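Local structure of WYL1 (Ruminococcus sp., 6OAW) at residues F9-D14 with D140-L145; S57-I62 with V133-C138. The protein is a WYL-domain accessory protein that probably modulates the activity of the RNA-guided effector of a Type VI-D CRISPR-Cas system. All coordinates share one frame; numbering follows the deposited sequence.

Contact 1 of 2, residues F9-D14 with D140-L145; sequences FLPKRD and DLYDTL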
loop_
_atom_site.group_PDB
_atom_site.type_symbol
_atom_site.label_atom_id
_atom_site.label_comp_id
_atom_site.label_asym_id
_atom_site.label_seq_id
_atom_site.Cartn_x
_atom_site.Cartn_y
_atom_site.Cartn_z
ATOM N N PHE B 9 -16.373 13.255 -24.647
ATOM C CA PHE B 9 -15.745 14.227 -23.712
ATOM C C PHE B 9 -15.405 15.516 -24.447
ATOM O O PHE B 9 -15.593 16.600 -23.884
ATOM C CB PHE B 9 -14.479 13.634 -23.099
ATOM C CG PHE B 9 -14.764 12.554 -22.089
ATOM C CD1 PHE B 9 -15.388 12.879 -20.895
ATOM C CD2 PHE B 9 -14.397 11.242 -22.322
ATOM C CE1 PHE B 9 -15.635 11.912 -19.938
ATOM C CE2 PHE B 9 -14.666 10.266 -21.376
ATOM C CZ PHE B 9 -15.270 10.606 -20.179
ATOM N N LEU B 10 -14.870 15.371 -25.658
ATOM C CA LEU B 10 -14.416 16.479 -26.529
ATOM C C LEU B 10 -15.014 16.273 -27.914
ATOM O O LEU B 10 -15.174 15.134 -28.352
ATOM C CB LEU B 10 -12.887 16.481 -26.584
ATOM C CG LEU B 10 -12.163 16.778 -25.271
ATOM C CD1 LEU B 10 -10.659 16.598 -25.440
ATOM C CD2 LEU B 10 -12.480 18.181 -24.777
ATOM N N PRO B 11 -15.374 17.365 -28.627
ATOM C CA PRO B 11 -15.971 17.249 -29.951
ATOM C C PRO B 11 -14.899 16.772 -30.942
ATOM O O PRO B 11 -13.725 17.048 -30.718
ATOM C CB PRO B 11 -16.489 18.666 -30.251
ATOM C CG PRO B 11 -15.589 19.575 -29.433
ATOM C CD PRO B 11 -15.161 18.761 -28.220
ATOM N N LYS B 12 -15.315 16.045 -31.984
ATOM C CA LYS B 12 -14.409 15.610 -33.077
ATOM C C LYS B 12 -13.862 16.898 -33.699
ATOM O O LYS B 12 -14.664 17.848 -33.868
ATOM C CB LYS B 12 -15.144 14.726 -34.093
ATOM C CG LYS B 12 -16.040 13.630 -33.529
ATOM N N ARG B 13 -12.555 16.971 -33.966
ATOM C CA ARG B 13 -11.913 18.188 -34.537
ATOM C C ARG B 13 -11.959 18.141 -36.071
ATOM O O ARG B 13 -11.947 17.022 -36.630
ATOM C CB ARG B 13 -10.461 18.300 -34.069
ATOM C CG ARG B 13 -9.556 17.193 -34.584
ATOM C CD ARG B 13 -8.191 17.253 -33.943
ATOM N NE ARG B 13 -7.363 16.153 -34.399
ATOM C CZ ARG B 13 -6.724 16.102 -35.567
ATOM N NH1 ARG B 13 -5.982 15.047 -35.860
ATOM N NH2 ARG B 13 -6.839 17.072 -36.453
ATOM N N ASP B 14 -11.990 19.305 -36.729
ATOM C CA ASP B 14 -11.746 19.405 -38.193
ATOM C C ASP B 14 -10.290 18.988 -38.417
ATOM O O ASP B 14 -9.402 19.773 -38.037
ATOM C CB ASP B 14 -12.045 20.804 -38.751
ATOM N N ASP B 140 -2.911 12.947 -30.621
ATOM C CA ASP B 140 -3.308 11.519 -30.447
ATOM C C ASP B 140 -4.279 11.399 -29.270
ATOM O O ASP B 140 -5.301 10.711 -29.438
ATOM C CB ASP B 140 -2.110 10.578 -30.282
ATOM C CG ASP B 140 -1.355 10.358 -31.579
ATOM O OD1 ASP B 140 -1.914 10.676 -32.638
ATOM O OD2 ASP B 140 -0.204 9.914 -31.527
ATOM N N LEU B 141 -4.002 12.066 -28.147
ATOM C CA LEU B 141 -4.900 12.028 -26.963
ATOM C C LEU B 141 -6.201 12.754 -27.308
ATOM O O LEU B 141 -7.263 12.277 -26.894
ATOM C CB LEU B 141 -4.244 12.641 -25.724
ATOM C CG LEU B 141 -5.103 12.550 -24.454
ATOM C CD1 LEU B 141 -5.466 11.110 -24.115
ATOM C CD2 LEU B 141 -4.412 13.183 -23.264
ATOM N N TYR B 142 -6.152 13.854 -28.054
ATOM C CA TYR B 142 -7.383 14.598 -28.423
ATOM C C TYR B 142 -8.323 13.655 -29.170
ATOM O O TYR B 142 -9.519 13.627 -28.832
ATOM C CB TYR B 142 -7.118 15.853 -29.260
ATOM C CG TYR B 142 -8.376 16.669 -29.421
ATOM C CD1 TYR B 142 -9.289 16.364 -30.418
ATOM C CD2 TYR B 142 -8.720 17.646 -28.500
ATOM C CE1 TYR B 142 -10.478 17.062 -30.540
ATOM C CE2 TYR B 142 -9.911 18.339 -28.597
ATOM C CZ TYR B 142 -10.794 18.041 -29.617
ATOM O OH TYR B 142 -11.971 18.717 -29.708
ATOM N N ASP B 143 -7.784 12.915 -30.146
ATOM C CA ASP B 143 -8.566 12.015 -31.041
ATOM C C ASP B 143 -9.112 10.832 -30.228
ATOM O O ASP B 143 -10.232 10.420 -30.530
ATOM C CB ASP B 143 -7.756 11.621 -32.282
ATOM C CG ASP B 143 -7.549 12.787 -33.236
ATOM O OD1 ASP B 143 -8.332 13.762 -33.162
ATOM O OD2 ASP B 143 -6.604 12.727 -34.035
ATOM N N THR B 144 -8.402 10.353 -29.207
ATOM C CA THR B 144 -8.923 9.306 -28.276
ATOM C C THR B 144 -10.077 9.893 -27.452
ATOM O O THR B 144 -11.129 9.255 -27.377
ATOM C CB THR B 144 -7.819 8.725 -27.384
ATOM O OG1 THR B 144 -6.847 8.101 -28.220
ATOM C CG2 THR B 144 -8.334 7.711 -26.388
ATOM N N LEU B 145 -9.901 11.082 -26.877
ATOM C CA LEU B 145 -10.912 11.684 -25.972
ATOM C C LEU B 145 -12.131 12.179 -26.759
ATOM O O LEU B 145 -13.143 12.513 -26.107
ATOM C CB LEU B 145 -10.258 12.829 -25.204
ATOM C CG LEU B 145 -9.192 12.418 -24.196
ATOM C CD1 LEU B 145 -8.558 13.650 -23.586
ATOM C CD2 LEU B 145 -9.775 11.569 -23.096
#
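Arg13 meets Asp143 in a side-on salt bridge, each of two nitrogens taking one carboxylate oxygen. Arg13 NE lies 2.9 Å from Asp143 OD1, and Arg13 NH1 bonds to Asp143 OD2 at 3.0 Å on the syn lone pair of that oxygen, with the guanidinium and carboxylate planes only 19° apart. CG of Arg13 sits between the backbone N and the carbonyl carbon (chi1 66°), and from there the chain runs extended to NE. Beside the ring of Tyr142, CB of Arg13 lies by CE1 and CD by CD1. An alanine here would probably leave the carboxylate of Asp143 without this charged mate and take away the CD contact with Tyr142 CD1, CB staying by CE1. A second polar tie comes from Tyr142 itself; its hydroxyl donates to the carbonyl O of Pro11, with 2.6 Å between OH and O. Nearer the start of the segment, Leu10 N makes a weak hydrogen bond of 3.4 Å to Leu145 O. Apolar contact centres on Leu10, whose CD1 reaches Tyr142 CE2 at 3.7 Å and also touches CB of Leu145. The N-terminal loop thus lies as an irregular strap across helix 139-145. Tyr19 approaches the ring of Tyr142, Phe164 stacks on Phe9, Leu161 of helix 161-172 touches both Leu10 and Leu145, and helix 55-71 packs on Leu141 and Leu145.

Contact 2 of 2, residues S57-I62 with V133-C138; sequences SFLTSI and VRLSIC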
loop_
_atom_site.group_PDB
_atom_site.type_symbol
_atom_site.label_atom_id
_atom_site.label_comp_id
_atom_site.label_asym_id
_atom_site.label_seq_id
_atom_site.Cartn_x
_atom_site.Cartn_y
_atom_site.Cartn_z
ATOM N N SER B 57 3.478 14.593 -21.003
ATOM C CA SER B 57 3.946 13.342 -21.645
ATOM C C SER B 57 3.814 12.195 -20.635
ATOM O O SER B 57 3.313 11.127 -21.004
ATOM C CB SER B 57 5.366 13.514 -22.163
ATOM O OG SER B 57 6.052 12.269 -22.214
ATOM N N PHE B 58 4.223 12.421 -19.388
ATOM C CA PHE B 58 4.198 11.382 -18.341
ATOM C C PHE B 58 2.724 11.010 -18.068
ATOM O O PHE B 58 2.401 9.817 -18.028
ATOM C CB PHE B 58 4.992 11.845 -17.122
ATOM C CG PHE B 58 5.199 10.757 -16.108
ATOM C CD1 PHE B 58 6.119 9.755 -16.335
ATOM C CD2 PHE B 58 4.438 10.698 -14.955
ATOM C CE1 PHE B 58 6.285 8.712 -15.434
ATOM C CE2 PHE B 58 4.609 9.665 -14.049
ATOM C CZ PHE B 58 5.551 8.684 -14.279
ATOM N N LEU B 59 1.839 12.001 -17.915
ATOM C CA LEU B 59 0.399 11.767 -17.645
ATOM C C LEU B 59 -0.210 11.062 -18.858
ATOM O O LEU B 59 -1.108 10.223 -18.678
ATOM C CB LEU B 59 -0.324 13.089 -17.364
ATOM C CG LEU B 59 0.024 13.771 -16.044
ATOM C CD1 LEU B 59 -0.581 15.151 -15.981
ATOM C CD2 LEU B 59 -0.432 12.941 -14.863
ATOM N N THR B 60 0.273 11.398 -20.055
ATOM C CA THR B 60 -0.218 10.812 -21.320
ATOM C C THR B 60 0.178 9.331 -21.401
ATOM O O THR B 60 -0.685 8.528 -21.816
ATOM C CB THR B 60 0.208 11.671 -22.507
ATOM O OG1 THR B 60 -0.462 12.918 -22.305
ATOM C CG2 THR B 60 -0.176 11.052 -23.830
ATOM N N SER B 61 1.410 8.974 -21.042
ATOM C CA SER B 61 1.889 7.569 -20.992
ATOM C C SER B 61 0.993 6.767 -20.050
ATOM O O SER B 61 0.643 5.628 -20.386
ATOM C CB SER B 61 3.314 7.480 -20.527
ATOM O OG SER B 61 4.173 8.069 -21.468
ATOM N N ILE B 62 0.698 7.317 -18.876
ATOM C CA ILE B 62 -0.133 6.618 -17.858
ATOM C C ILE B 62 -1.507 6.370 -18.487
ATOM O O ILE B 62 -1.956 5.210 -18.485
ATOM C CB ILE B 62 -0.242 7.429 -16.563
ATOM C CG1 ILE B 62 1.110 7.532 -15.858
ATOM C CG2 ILE B 62 -1.307 6.830 -15.647
ATOM C CD1 ILE B 62 1.109 8.475 -14.683
ATOM N N VAL B 133 -3.127 20.578 -11.871
ATOM C CA VAL B 133 -2.113 19.981 -12.791
ATOM C C VAL B 133 -2.548 20.241 -14.233
ATOM O O VAL B 133 -3.702 19.927 -14.593
ATOM C CB VAL B 133 -1.883 18.486 -12.512
ATOM C CG1 VAL B 133 -0.787 17.910 -13.396
ATOM C CG2 VAL B 133 -1.553 18.270 -11.049
ATOM N N ARG B 134 -1.649 20.842 -15.002
ATOM C CA ARG B 134 -1.940 21.390 -16.350
ATOM C C ARG B 134 -1.495 20.319 -17.345
ATOM O O ARG B 134 -0.273 20.179 -17.566
ATOM C CB ARG B 134 -1.252 22.742 -16.587
ATOM C CG ARG B 134 -2.048 23.942 -16.100
ATOM N N LEU B 135 -2.454 19.609 -17.922
ATOM C CA LEU B 135 -2.167 18.616 -18.970
ATOM C C LEU B 135 -2.395 19.261 -20.337
ATOM O O LEU B 135 -3.539 19.613 -20.638
ATOM C CB LEU B 135 -3.084 17.420 -18.760
ATOM C CG LEU B 135 -3.098 16.408 -19.899
ATOM C CD1 LEU B 135 -1.713 15.814 -20.127
ATOM C CD2 LEU B 135 -4.130 15.324 -19.603
ATOM N N SER B 136 -1.336 19.387 -21.132
ATOM C CA SER B 136 -1.411 19.726 -22.577
ATOM C C SER B 136 -1.881 18.478 -23.340
ATOM O O SER B 136 -1.221 17.445 -23.212
ATOM C CB SER B 136 -0.085 20.248 -23.058
ATOM O OG SER B 136 -0.041 20.316 -24.471
ATOM N N ILE B 137 -3.006 18.562 -24.060
ATOM C CA ILE B 137 -3.608 17.440 -24.849
ATOM C C ILE B 137 -2.971 17.397 -26.248
ATOM O O ILE B 137 -3.361 18.225 -27.093
ATOM C CB ILE B 137 -5.139 17.576 -24.988
ATOM C CG1 ILE B 137 -5.871 17.932 -23.689
ATOM C CG2 ILE B 137 -5.707 16.319 -25.634
ATOM C CD1 ILE B 137 -5.776 16.889 -22.644
ATOM N N CYS B 138 -2.087 16.424 -26.505
ATOM C CA CYS B 138 -1.497 16.138 -27.840
ATOM C C CYS B 138 -2.593 15.657 -28.802
ATOM O O CYS B 138 -3.705 15.264 -28.361
ATOM C CB CYS B 138 -0.337 15.142 -27.784
ATOM S SG CYS B 138 -0.778 13.432 -27.352
#
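Leu59 and Thr60 of helix 55-71 pack against Val133 and Leu135 in a helix-on-sheet contact, the sheet being the two-stranded antiparallel pair 23-28 and 131-136. The axes of helix 57-62 and strand 133-136 approach to 8.5 Å at -75°, so the helix runs steeply across the strand and few of its residues face it. The close part is mainly aliphatic. CD1 of Leu59 meets CG1 of Val133 at 3.8 Å, the two side chains crossing obliquely; a chi1 of -176° places this CG1 anti to the Val133 backbone N. Leu135 turns its CD1 into the angle between two helix residues, 4.1 Å from Leu59 CB and 3.8 Å from Thr60 OG1. This hydroxyl takes no polar partner from the strand: it bonds to the carbonyl O of Ser56, one turn back, which lets it sit against a methyl group. Just outside 57-62, Ser56 OG is hydrogen-bonded to Ser136 N. Leu165 of helix 161-172 and Ile26 of the partner strand also touch Leu135, enclosing it in the core. Toward Cys138, which is partly exposed, the packing slackens. Cys138, at the N-cap position, uses its side chain to cap a backbone N of the following helix, and its SG is thereby hydrogen-bonded. The link back to helix 55-71 is correspondingly light: CG2 of Thr60 lies 4.3 Å from SG of Cys138.

In the fold
The two contacts have centres about 14 Å apart and lie on the same side of the chain's centre, in the N-terminal part of the protein. Along the chain the order is 9-14, 57-62, 133-138, 140-145, so contact 2 falls entirely between the two segments of contact 1. Strand 131-136 leads almost directly into helix 139-145, so one segment of each contact belongs to a single strand-helix unit: the strand packs on helix 55-71, and the helix receives the N-terminal loop. Leu141 bridges them, its CD2 touching both Thr60 and Leu135. Helix 55-71, itself part of contact 2, also packs on helix 139-145, and helix 161-172 touches residues of both contacts, tying early and later segments into one compact region.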